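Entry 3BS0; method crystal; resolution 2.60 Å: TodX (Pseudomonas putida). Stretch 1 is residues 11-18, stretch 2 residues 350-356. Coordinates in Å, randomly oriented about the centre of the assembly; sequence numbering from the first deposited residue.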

# COMPACT_ATOMS: atom_id res chain seq x y z
N ALA A 11 -14.20 0.64 -5.26
CA ALA A 11 -14.52 1.93 -5.85
C ALA A 11 -15.43 2.78 -4.96
O ALA A 11 -15.28 3.99 -4.91
CB ALA A 11 -15.15 1.72 -7.22
N ILE A 12 -16.37 2.17 -4.25
CA ILE A 12 -17.24 2.96 -3.39
C ILE A 12 -16.61 3.31 -2.04
O ILE A 12 -16.78 4.42 -1.53
CB ILE A 12 -18.62 2.27 -3.14
CG1 ILE A 12 -19.20 2.76 -1.81
CG2 ILE A 12 -18.48 0.76 -3.16
CD1 ILE A 12 -20.72 2.87 -1.80
N SER A 13 -15.88 2.35 -1.47
CA SER A 13 -15.23 2.55 -0.19
C SER A 13 -14.13 3.60 -0.28
O SER A 13 -13.83 4.28 0.70
CB SER A 13 -14.65 1.22 0.30
OG SER A 13 -14.13 1.33 1.61
N ARG A 14 -13.54 3.73 -1.47
CA ARG A 14 -12.46 4.68 -1.68
C ARG A 14 -12.96 6.02 -2.14
O ARG A 14 -12.29 7.04 -1.98
CB ARG A 14 -11.48 4.14 -2.70
CG ARG A 14 -10.35 5.12 -2.95
CD ARG A 14 -9.16 4.44 -3.58
NE ARG A 14 -9.05 3.05 -3.15
CZ ARG A 14 -7.92 2.35 -3.17
NH1 ARG A 14 -6.79 2.93 -3.59
NH2 ARG A 14 -7.91 1.09 -2.78
N ALA A 15 -14.13 6.03 -2.76
CA ALA A 15 -14.70 7.28 -3.22
C ALA A 15 -15.31 7.97 -1.99
O ALA A 15 -15.57 9.18 -2.00
CB ALA A 15 -15.77 7.00 -4.26
N MET A 16 -15.50 7.19 -0.93
CA MET A 16 -16.08 7.70 0.29
C MET A 16 -15.06 7.81 1.41
O MET A 16 -15.29 7.35 2.53
CB MET A 16 -17.25 6.83 0.72
CG MET A 16 -18.53 7.08 -0.08
SD MET A 16 -19.82 5.95 0.39
CE MET A 16 -20.81 6.00 -0.94
N GLY A 17 -13.92 8.43 1.07
CA GLY A 17 -12.86 8.67 2.03
C GLY A 17 -12.24 7.51 2.78
O GLY A 17 -11.57 7.73 3.79
N GLY A 18 -12.46 6.29 2.32
CA GLY A 18 -11.88 5.15 3.00
C GLY A 18 -12.79 4.60 4.07
O GLY A 18 -12.40 3.73 4.85
N LEU A 350 -23.78 9.74 -6.48
CA LEU A 350 -22.64 10.64 -6.40
C LEU A 350 -22.05 10.48 -5.02
O LEU A 350 -22.77 10.55 -4.02
CB LEU A 350 -23.07 12.08 -6.65
CG LEU A 350 -23.59 12.28 -8.08
CD1 LEU A 350 -23.97 13.74 -8.27
CD2 LEU A 350 -22.53 11.87 -9.09
N ARG A 351 -20.74 10.24 -4.97
CA ARG A 351 -20.03 10.04 -3.72
C ARG A 351 -18.87 11.02 -3.57
O ARG A 351 -18.34 11.51 -4.56
CB ARG A 351 -19.49 8.61 -3.65
CG ARG A 351 -20.56 7.56 -3.69
CD ARG A 351 -19.99 6.16 -3.89
NE ARG A 351 -21.06 5.17 -3.79
CZ ARG A 351 -21.39 4.33 -4.76
NH1 ARG A 351 -20.74 4.35 -5.92
NH2 ARG A 351 -22.40 3.49 -4.59
N ALA A 352 -18.50 11.28 -2.32
CA ALA A 352 -17.38 12.18 -2.02
C ALA A 352 -17.01 12.02 -0.55
O ALA A 352 -17.84 11.63 0.27
CB ALA A 352 -17.77 13.64 -2.33
N GLY A 353 -15.75 12.29 -0.21
CA GLY A 353 -15.34 12.14 1.17
C GLY A 353 -14.01 12.76 1.54
O GLY A 353 -13.36 13.44 0.73
N TYR A 354 -13.59 12.50 2.77
CA TYR A 354 -12.34 13.03 3.30
C TYR A 354 -11.76 12.11 4.37
O TYR A 354 -12.49 11.51 5.16
CB TYR A 354 -12.59 14.41 3.90
CG TYR A 354 -11.39 15.00 4.62
CD1 TYR A 354 -10.26 15.39 3.91
CD2 TYR A 354 -11.40 15.17 6.01
CE1 TYR A 354 -9.15 15.96 4.56
CE2 TYR A 354 -10.30 15.73 6.67
CZ TYR A 354 -9.18 16.12 5.94
OH TYR A 354 -8.10 16.70 6.57
N SER A 355 -10.43 12.01 4.40
CA SER A 355 -9.75 11.19 5.40
C SER A 355 -8.65 12.00 6.09
O SER A 355 -8.08 12.93 5.51
CB SER A 355 -9.14 9.94 4.76
OG SER A 355 -8.63 9.08 5.77
N TYR A 356 -8.34 11.64 7.34
CA TYR A 356 -7.33 12.36 8.11
C TYR A 356 -6.46 11.40 8.90
O TYR A 356 -6.95 10.66 9.76
CB TYR A 356 -8.03 13.33 9.07
CG TYR A 356 -7.17 14.44 9.62
CD1 TYR A 356 -7.76 15.53 10.25
CD2 TYR A 356 -5.78 14.41 9.50
CE1 TYR A 356 -6.98 16.58 10.76
CE2 TYR A 356 -4.99 15.45 10.00
CZ TYR A 356 -5.61 16.53 10.63
OH TYR A 356 -4.86 17.58 11.12

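Close packing can join a helical turn to a β-strand without a single hydrogen bond between them, provided that side chains are small or absent where the backbones come nearest. In TodX, residues 11-18 meet strand 350-356 in this way, burying 361 Å² over a separation of more than 330 residues in sequence. The alternation of the strand sets the pattern. Leu350 points away and takes no part. Arg351 points toward the helix and has the largest covered area of any residue here, 104 Å². Its extended chain, m at chi1 and t at chi2 and chi3, runs past Ala15, whose CB lies 4.1 Å from Arg351 CB; the small methyl of Ala15 is its side-chain contribution there. Farther out, Ile12 CD1 sits over one face of the guanidinium, 3.1 Å from Arg351 NE, while Met16 CE approaches at its edge, 3.0 Å from the same NE. Both methyls pack very closely against the polar NE, at distances short for carbon and nitrogen; the guanidinium's NH1 and NH2 are hydrogen-bonded elsewhere in the structure. Ala352 turns its CB away, leaving its backbone to meet the helical turn: Ala15 O lies 3.5 Å from Ala352 C. The nearest CA pair across the two stretches is Gly353 CA and Gly17 CA, 4.4 Å apart. Glycine suits both positions sterically. An ideal CB on Gly353 would clash with Gly17 N at 2.6 Å, and one on Gly17 would clash with Tyr354 N at 2.9 Å; the positive phi of Gly17 also favours glycine. The CA-to-CB bond of Tyr354 points away, and its backbone passes Gly17, with Tyr354 N 4.0 Å from Gly17 CA. Ser355, a small buried residue, points back toward the first stretch and packs against the turn, with Ser355 CB 3.4 Å from Gly17 O. Tyr356, out of reach, lies beyond the contact.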